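Local structure of LPXTG cell wall anchor domain-containing protein (Lactobacillus rhamnosus, 7CBS) at residues A[68-73]-A[119-124]; A[135-140]-A[152-157]. The protein serves as the basal pilin SpaB of the SpaCBA pilus, probably joining the sortase-assembled fibre to the cell wall, and is itself atypically adhesive. All coordinates share one frame; numbering follows the deposited sequence.

Contact 1: residues A[68-73]-A[119-124]; sequences FTVYDV and AYFGDL. With MG (magnesium ion), chain I.
V70, F121 and F68 carry an apolar contact between two strands that face each other without sharing a hydrogen bond. Their short axes come within 8.9 Å and run roughly parallel, at 26°. V70 and F121 approach from opposite directions. CB of V70 lies over one face of the F121 ring. V70 CG1 makes the nearest approach to the ring, 3.4 Å from F121 CD1. It sits between the backbone N and the carbonyl carbon of V70 (chi1 59°), which aims it at the ring. The other branch, V70 CG2, stands 4.4 Å from L124 CD1. F68 meets the far end of the same ring, with F68 CB 4.1 Å from F121 CZ. Its own ring leads away, but F68 CD1 stays 4.5 Å from A119 CB.

One polar atom joins this packing. The carbonyl O of F68 lies in the plane of the F121 ring, at its edge, 3.5 Å from F121 CZ. The ring therefore has V70 over a face and F68 at its rim. An alanine at F121 would remove the whole ring and is likely to open a gap beside V70 and F68.

Away from the packed residues, D123 OD1 binds the magnesium ion at 2.0 Å, together with three waters. T28 of the same chain and D123 of the second subunit complete the site, which therefore spans the two subunits.

Strand 67-72 runs between strands 107-112 and 131-141, and strand 118-128 between strands 28-34 and 131-141. The buried side chains thus fill the interior of a curled sheet, where L33, V31 and V111 also pack.

Contact 2: residues A[135-140]-A[152-157]; sequences YLFKET and LVVVMS
The rings of Y135 and F137 meet the opposing segment at their edges, and no atom of 152-157 lies over a face of either. M156 CE sits in the plane of the Y135 ring, 3.7 Å from Y135 CD2, and the two side chains cross at about a right angle. The M156 chain is bent at both chi2 (-63°) and chi3, which brings its methyl to the ring edge. V154 CG2 is at the edge of the F137 ring, 3.8 Å from F137 CE2, and the carbonyl O of L152 also lies near that edge. The F137 ring has a further partner in F121, with the rings edge-to-face. The hydroxyl of Y135 bonds to the carbonyl O of P125.

L136 and V153 meet on the other face of the sheet. L136 CD1 lies 3.9 Å from V153 CG2. CG of L136 stands opposite its backbone N (chi1 167°), which brings the end of the side chain nearer V153.

Four backbone bonds hold the strands. Y135 and V154 form one hydrogen-bonded pair, with Y135 N to V154 O at 2.9 Å and V154 N to Y135 O at 2.7 Å. F137 and L152 form the other, through F137 N to L152 O and the return bond. Between them L136 and V153 are a non-hydrogen-bonded pair. There V153 CA approaches Y135 O at 3.2 Å in a CA-H...O contact.

M156 centres an inverse gamma turn as the chain leaves the strand. The arrangement is an antiparallel beta hairpin. The sequence YLFKET resembles the start of the pilin E-box, consistent with the Gram-positive pilin family.

In the fold
From the N terminus, strand 67-72 supplies the first half of contact 1. The chain then passes through helices 74-84 and 88-95 and strand 107-112 before strand 118-128 closes that loop, 46 residues on. Strand 131-141 follows directly and opens contact 2, which closes after a short connection at strand 152-155. The two contacts are therefore in series and neither encloses the other. They adjoin in space, since strand 131-141 pairs with both 67-72 and 118-128. V70 CG2 packs 3.2 Å from F137 CE1, and T69 OG1 lies 2.8 Å from T140 OG1. Contact 1 ties facing strands across the interior, and contact 2 adds strand 152-155 to strand 131-141.

Contact 1: residues A[68-73]-A[119-124]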
ATOM      1  N   PHE A  68      18.118  -3.216  -4.455  1.00 61.64           N
ATOM      2  CA  PHE A  68      17.610  -1.922  -4.965  1.00 58.81           C
ATOM      3  C   PHE A  68      17.455  -0.963  -3.782  1.00 59.83           C
ATOM      4  O   PHE A  68      16.955  -1.389  -2.725  1.00 59.06           O
ATOM      5  CB  PHE A  68      16.303  -2.116  -5.738  1.00 57.28           C
ATOM      6  CG  PHE A  68      16.492  -2.668  -7.129  1.00 57.58           C
ATOM      7  CD1 PHE A  68      16.604  -4.035  -7.341  1.00 58.97           C
ATOM      8  CD2 PHE A  68      16.584  -1.823  -8.224  1.00 56.19           C
ATOM      9  CE1 PHE A  68      16.790  -4.541  -8.618  1.00 60.09           C
ATOM     10  CE2 PHE A  68      16.759  -2.333  -9.501  1.00 57.83           C
ATOM     11  CZ  PHE A  68      16.856  -3.690  -9.698  1.00 58.89           C
ATOM     12  N   THR A  69      17.890   0.286  -3.970  1.00 59.61           N
ATOM     13  CA  THR A  69      17.817   1.401  -2.991  1.00 60.54           C
ATOM     14  C   THR A  69      16.911   2.486  -3.583  1.00 59.25           C
ATOM     15  O   THR A  69      17.099   2.815  -4.772  1.00 58.77           O
ATOM     16  CB  THR A  69      19.225   1.916  -2.660  1.00 63.11           C
ATOM     17  OG1 THR A  69      20.028   0.801  -2.272  1.00 65.24           O
ATOM     18  CG2 THR A  69      19.248   2.966  -1.566  1.00 63.99           C
ATOM     19  N   VAL A  70      15.971   3.005  -2.788  1.00 59.15           N
ATOM     20  CA  VAL A  70      15.004   4.068  -3.202  1.00 58.12           C
ATOM     21  C   VAL A  70      15.382   5.368  -2.480  1.00 58.84           C
ATOM     22  O   VAL A  70      15.599   5.323  -1.253  1.00 61.18           O
ATOM     23  CB  VAL A  70      13.537   3.659  -2.946  1.00 58.45           C
ATOM     24  CG1 VAL A  70      13.255   3.337  -1.482  1.00 60.24           C
ATOM     25  CG2 VAL A  70      12.560   4.710  -3.457  1.00 58.04           C
ATOM     26  N   TYR A  71      15.492   6.468  -3.232  1.00 58.87           N
ATOM     27  CA  TYR A  71      15.852   7.825  -2.740  1.00 59.33           C
ATOM     28  C   TYR A  71      14.711   8.798  -3.040  1.00 56.71           C
ATOM     29  O   TYR A  71      14.089   8.670  -4.104  1.00 52.66           O
ATOM     30  CB  TYR A  71      17.125   8.341  -3.416  1.00 61.89           C
ATOM     31  CG  TYR A  71      18.322   7.430  -3.333  1.00 64.64           C
ATOM     32  CD1 TYR A  71      18.484   6.383  -4.226  1.00 65.41           C
ATOM     33  CD2 TYR A  71      19.305   7.627  -2.379  1.00 68.26           C
ATOM     34  CE1 TYR A  71      19.584   5.542  -4.159  1.00 67.35           C
ATOM     35  CE2 TYR A  71      20.417   6.805  -2.308  1.00 71.10           C
ATOM     36  CZ  TYR A  71      20.556   5.754  -3.198  1.00 70.14           C
ATOM     37  OH  TYR A  71      21.643   4.932  -3.130  1.00 73.13           O
ATOM     38  N   ASP A  72      14.472   9.745  -2.130  1.00 61.14           N
ATOM     39  CA  ASP A  72      13.569  10.913  -2.321  1.00 61.49           C
ATOM     40  C   ASP A  72      14.322  11.974  -3.126  1.00 62.20           C
ATOM     41  O   ASP A  72      15.311  12.504  -2.591  1.00 66.81           O
ATOM     42  CB  ASP A  72      13.076  11.441  -0.970  1.00 64.14           C
ATOM     43  CG  ASP A  72      12.321  12.761  -1.040  1.00 66.36           C
ATOM     44  OD1 ASP A  72      11.689  13.034  -2.087  1.00 63.08           O
ATOM     45  OD2 ASP A  72      12.371  13.515  -0.041  1.00 73.56           O
ATOM     46  N   VAL A  73      13.882  12.261  -4.358  1.00 60.72           N
ATOM     47  CA  VAL A  73      14.509  13.284  -5.256  1.00 60.44           C
ATOM     48  C   VAL A  73      13.499  14.401  -5.559  1.00 58.35           C
ATOM     49  O   VAL A  73      13.714  15.130  -6.548  1.00 63.13           O
ATOM     50  CB  VAL A  73      15.049  12.643  -6.554  1.00 60.69           C
ATOM     51  CG1 VAL A  73      16.014  11.508  -6.261  1.00 61.98           C
ATOM     52  CG2 VAL A  73      13.937  12.163  -7.485  1.00 59.06           C
ATOM     53  N   ALA A 119      11.343  -6.736  -5.480  1.00 63.88           N
ATOM     54  CA  ALA A 119      11.833  -5.838  -4.410  1.00 62.50           C
ATOM     55  C   ALA A 119      10.671  -4.946  -3.961  1.00 61.09           C
ATOM     56  O   ALA A 119      10.298  -4.036  -4.732  1.00 59.91           O
ATOM     57  CB  ALA A 119      13.000  -5.025  -4.909  1.00 62.06           C
ATOM     58  N   TYR A 120      10.123  -5.214  -2.771  1.00 60.99           N
ATOM     59  CA  TYR A 120       8.884  -4.589  -2.239  1.00 60.94           C
ATOM     60  C   TYR A 120       9.243  -3.337  -1.432  1.00 60.24           C
ATOM     61  O   TYR A 120      10.020  -3.443  -0.463  1.00 59.77           O
ATOM     62  CB  TYR A 120       8.102  -5.596  -1.391  1.00 64.29           C
ATOM     63  CG  TYR A 120       6.872  -5.030  -0.728  1.00 65.57           C
ATOM     64  CD1 TYR A 120       6.959  -4.357   0.483  1.00 66.67           C
ATOM     65  CD2 TYR A 120       5.619  -5.160  -1.309  1.00 65.98           C
ATOM     66  CE1 TYR A 120       5.838  -3.821   1.094  1.00 67.98           C
ATOM     67  CE2 TYR A 120       4.484  -4.627  -0.714  1.00 67.68           C
ATOM     68  CZ  TYR A 120       4.596  -3.965   0.499  1.00 68.34           C
ATOM     69  OH  TYR A 120       3.490  -3.447   1.110  1.00 70.62           O
ATOM     70  N   PHE A 121       8.679  -2.190  -1.828  1.00 58.91           N
ATOM     71  CA  PHE A 121       8.781  -0.887  -1.119  1.00 58.59           C
ATOM     72  C   PHE A 121       7.377  -0.431  -0.721  1.00 59.85           C
ATOM     73  O   PHE A 121       6.695   0.205  -1.551  1.00 59.65           O
ATOM     74  CB  PHE A 121       9.461   0.160  -2.002  1.00 56.20           C
ATOM     75  CG  PHE A 121      10.880  -0.161  -2.393  1.00 55.79           C
ATOM     76  CD1 PHE A 121      11.937   0.170  -1.561  1.00 56.58           C
ATOM     77  CD2 PHE A 121      11.159  -0.782  -3.600  1.00 54.95           C
ATOM     78  CE1 PHE A 121      13.242  -0.102  -1.931  1.00 57.20           C
ATOM     79  CE2 PHE A 121      12.468  -1.057  -3.968  1.00 55.31           C
ATOM     80  CZ  PHE A 121      13.505  -0.721  -3.131  1.00 56.15           C
ATOM     81  N   GLY A 122       6.962  -0.763   0.504  1.00 62.91           N
ATOM     82  CA  GLY A 122       5.621  -0.466   1.034  1.00 64.02           C
ATOM     83  C   GLY A 122       5.566   0.904   1.684  1.00 63.97           C
ATOM     84  O   GLY A 122       6.594   1.331   2.246  1.00 64.39           O
ATOM     85  N   ASP A 123       4.408   1.564   1.590  1.00 64.49           N
ATOM     86  CA  ASP A 123       4.105   2.864   2.244  1.00 66.15           C
ATOM     87  C   ASP A 123       5.142   3.926   1.848  1.00 63.07           C
ATOM     88  O   ASP A 123       5.661   4.613   2.751  1.00 65.15           O
ATOM     89  CB  ASP A 123       3.992   2.678   3.759  1.00 68.55           C
ATOM     90  CG  ASP A 123       2.876   1.724   4.142  1.00 73.47           C
ATOM     91  OD1 ASP A 123       1.857   1.704   3.414  1.00 74.84           O
ATOM     92  OD2 ASP A 123       3.038   0.998   5.151  1.00 74.79           O
ATOM     93  N   LEU A 124       5.417   4.069   0.550  1.00 61.42           N
ATOM     94  CA  LEU A 124       6.114   5.264  -0.008  1.00 57.51           C
ATOM     95  C   LEU A 124       5.112   6.412  -0.028  1.00 57.67           C
ATOM     96  O   LEU A 124       4.061   6.285  -0.653  1.00 55.35           O
ATOM     97  CB  LEU A 124       6.639   4.964  -1.416  1.00 55.36           C
ATOM     98  CG  LEU A 124       7.910   4.114  -1.491  1.00 55.69           C
ATOM     99  CD1 LEU A 124       8.312   3.869  -2.936  1.00 54.35           C
ATOM    100  CD2 LEU A 124       9.056   4.769  -0.734  1.00 57.36           C
TER
HETATM  101 MG    MG I 201       0.463   2.582   2.339  1.00 27.58          MG
HETATM  102  O   HOH W   1      -1.430   2.685   1.366  1.00 24.03           O
HETATM  103  O   HOH W   2       0.925   1.926   0.382  1.00 29.21           O
HETATM  104  O   HOH W   3      -0.428   0.638   2.428  1.00 27.31           O

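Contact 2: residues A[135-140]-A[152-157]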
ATOM      1  N   TYR A 135      10.730   9.602  -6.705  1.00 50.52           N
ATOM      2  CA  TYR A 135      11.651   8.582  -6.142  1.00 52.83           C
ATOM      3  C   TYR A 135      12.609   8.106  -7.237  1.00 54.15           C
ATOM      4  O   TYR A 135      12.166   7.943  -8.394  1.00 56.80           O
ATOM      5  CB  TYR A 135      10.842   7.442  -5.517  1.00 54.46           C
ATOM      6  CG  TYR A 135       9.975   7.881  -4.364  1.00 55.78           C
ATOM      7  CD1 TYR A 135      10.530   8.184  -3.131  1.00 59.10           C
ATOM      8  CD2 TYR A 135       8.605   8.027  -4.507  1.00 55.37           C
ATOM      9  CE1 TYR A 135       9.753   8.631  -2.075  1.00 60.04           C
ATOM     10  CE2 TYR A 135       7.811   8.463  -3.460  1.00 57.15           C
ATOM     11  CZ  TYR A 135       8.386   8.762  -2.240  1.00 60.15           C
ATOM     12  OH  TYR A 135       7.619   9.180  -1.194  1.00 66.59           O
ATOM     13  N   LEU A 136      13.888   7.947  -6.876  1.00 54.52           N
ATOM     14  CA  LEU A 136      14.960   7.346  -7.712  1.00 54.94           C
ATOM     15  C   LEU A 136      15.217   5.918  -7.217  1.00 56.14           C
ATOM     16  O   LEU A 136      15.457   5.753  -6.008  1.00 54.98           O
ATOM     17  CB  LEU A 136      16.225   8.203  -7.592  1.00 55.83           C
ATOM     18  CG  LEU A 136      17.507   7.578  -8.137  1.00 57.40           C
ATOM     19  CD1 LEU A 136      17.380   7.297  -9.624  1.00 56.59           C
ATOM     20  CD2 LEU A 136      18.698   8.477  -7.852  1.00 60.21           C
ATOM     21  N   PHE A 137      15.174   4.935  -8.121  1.00 57.96           N
ATOM     22  CA  PHE A 137      15.359   3.491  -7.822  1.00 59.11           C
ATOM     23  C   PHE A 137      16.645   2.999  -8.495  1.00 61.10           C
ATOM     24  O   PHE A 137      16.647   2.858  -9.731  1.00 63.43           O
ATOM     25  CB  PHE A 137      14.134   2.697  -8.285  1.00 58.65           C
ATOM     26  CG  PHE A 137      12.894   2.916  -7.455  1.00 58.68           C
ATOM     27  CD1 PHE A 137      12.710   2.233  -6.263  1.00 60.08           C
ATOM     28  CD2 PHE A 137      11.907   3.796  -7.865  1.00 57.75           C
ATOM     29  CE1 PHE A 137      11.568   2.430  -5.501  1.00 60.47           C
ATOM     30  CE2 PHE A 137      10.768   3.997  -7.099  1.00 56.52           C
ATOM     31  CZ  PHE A 137      10.601   3.315  -5.919  1.00 59.07           C
ATOM     32  N   LYS A 138      17.693   2.747  -7.703  1.00 62.09           N
ATOM     33  CA  LYS A 138      19.028   2.285  -8.171  1.00 64.43           C
ATOM     34  C   LYS A 138      19.285   0.853  -7.690  1.00 66.92           C
ATOM     35  O   LYS A 138      18.849   0.521  -6.573  1.00 65.87           O
ATOM     36  CB  LYS A 138      20.145   3.187  -7.636  1.00 65.85           C
ATOM     37  CG  LYS A 138      20.022   4.667  -7.968  1.00 65.66           C
ATOM     38  CD  LYS A 138      21.145   5.496  -7.368  1.00 68.23           C
ATOM     39  CE  LYS A 138      22.525   5.123  -7.866  1.00 70.81           C
ATOM     40  NZ  LYS A 138      23.561   6.018  -7.295  1.00 72.76           N
ATOM     41  N   GLU A 139      19.970   0.056  -8.515  1.00 69.85           N
ATOM     42  CA  GLU A 139      20.573  -1.247  -8.133  1.00 72.74           C
ATOM     43  C   GLU A 139      21.966  -0.962  -7.559  1.00 77.13           C
ATOM     44  O   GLU A 139      22.850  -0.569  -8.344  1.00 80.35           O
ATOM     45  CB  GLU A 139      20.648  -2.185  -9.343  1.00 72.93           C
ATOM     46  CG  GLU A 139      21.310  -3.518  -9.037  1.00 74.88           C
ATOM     47  CD  GLU A 139      21.491  -4.425 -10.244  1.00 76.57           C
ATOM     48  OE1 GLU A 139      20.526  -4.590 -11.014  1.00 76.16           O
ATOM     49  OE2 GLU A 139      22.603  -4.966 -10.413  1.00 77.63           O
ATOM     50  N   THR A 140      22.143  -1.143  -6.246  1.00 79.63           N
ATOM     51  CA  THR A 140      23.361  -0.749  -5.483  1.00 83.23           C
ATOM     52  C   THR A 140      24.198  -1.980  -5.114  1.00 84.75           C
ATOM     53  O   THR A 140      25.311  -1.781  -4.597  1.00 89.27           O
ATOM     54  CB  THR A 140      22.982   0.058  -4.234  1.00 84.03           C
ATOM     55  OG1 THR A 140      22.016  -0.702  -3.508  1.00 85.32           O
ATOM     56  CG2 THR A 140      22.425   1.426  -4.565  1.00 82.29           C
ATOM     57  N   LEU A 152      15.724   4.319 -12.238  1.00 59.25           N
ATOM     58  CA  LEU A 152      14.334   4.730 -12.579  1.00 57.13           C
ATOM     59  C   LEU A 152      13.911   5.874 -11.659  1.00 55.37           C
ATOM     60  O   LEU A 152      13.982   5.700 -10.425  1.00 56.55           O
ATOM     61  CB  LEU A 152      13.383   3.539 -12.410  1.00 57.14           C
ATOM     62  CG  LEU A 152      13.431   2.460 -13.488  1.00 58.60           C
ATOM     63  CD1 LEU A 152      12.582   1.273 -13.056  1.00 58.10           C
ATOM     64  CD2 LEU A 152      12.960   2.994 -14.838  1.00 59.65           C
ATOM     65  N   VAL A 153      13.515   7.005 -12.245  1.00 54.54           N
ATOM     66  CA  VAL A 153      12.920   8.168 -11.527  1.00 52.50           C
ATOM     67  C   VAL A 153      11.407   8.122 -11.745  1.00 50.99           C
ATOM     68  O   VAL A 153      10.974   8.293 -12.897  1.00 51.28           O
ATOM     69  CB  VAL A 153      13.532   9.501 -12.000  1.00 53.45           C
ATOM     70  CG1 VAL A 153      12.776  10.686 -11.427  1.00 52.22           C
ATOM     71  CG2 VAL A 153      15.015   9.595 -11.656  1.00 55.13           C
ATOM     72  N   VAL A 154      10.649   7.885 -10.675  1.00 50.11           N
ATOM     73  CA  VAL A 154       9.169   7.697 -10.705  1.00 50.07           C
ATOM     74  C   VAL A 154       8.514   8.925 -10.068  1.00 49.81           C
ATOM     75  O   VAL A 154       8.900   9.275  -8.928  1.00 50.57           O
ATOM     76  CB  VAL A 154       8.751   6.404  -9.980  1.00 50.88           C
ATOM     77  CG1 VAL A 154       7.252   6.152 -10.088  1.00 52.27           C
ATOM     78  CG2 VAL A 154       9.546   5.209 -10.475  1.00 51.20           C
ATOM     79  N   VAL A 155       7.561   9.533 -10.775  1.00 48.30           N
ATOM     80  CA  VAL A 155       6.782  10.712 -10.307  1.00 49.18           C
ATOM     81  C   VAL A 155       5.415  10.224  -9.818  1.00 50.08           C
ATOM     82  O   VAL A 155       4.757   9.460 -10.550  1.00 52.01           O
ATOM     83  CB  VAL A 155       6.648  11.762 -11.427  1.00 49.82           C
ATOM     84  CG1 VAL A 155       5.908  12.999 -10.945  1.00 50.65           C
ATOM     85  CG2 VAL A 155       8.011  12.139 -12.008  1.00 49.23           C
ATOM     86  N   MET A 156       5.013  10.644  -8.619  1.00 50.73           N
ATOM     87  CA  MET A 156       3.682  10.334  -8.040  1.00 51.98           C
ATOM     88  C   MET A 156       2.648  11.258  -8.689  1.00 53.35           C
ATOM     89  O   MET A 156       2.240  12.249  -8.054  1.00 54.23           O
ATOM     90  CB  MET A 156       3.702  10.483  -6.515  1.00 52.50           C
ATOM     91  CG  MET A 156       4.661   9.514  -5.840  1.00 52.46           C
ATOM     92  SD  MET A 156       4.204   7.776  -6.106  1.00 53.85           S
ATOM     93  CE  MET A 156       5.770   7.083  -6.650  1.00 51.14           C
ATOM     94  N   SER A 157       2.284  10.944  -9.933  1.00 54.77           N
ATOM     95  CA  SER A 157       1.422  11.761 -10.831  1.00 56.69           C
ATOM     96  C   SER A 157      -0.011  11.849 -10.278  1.00 60.26           C
ATOM     97  O   SER A 157      -0.300  11.197  -9.260  1.00 64.60           O
ATOM     98  CB  SER A 157       1.438  11.207 -12.231  1.00 56.37           C
ATOM     99  OG  SER A 157       1.185   9.813 -12.217  1.00 56.70           O
TER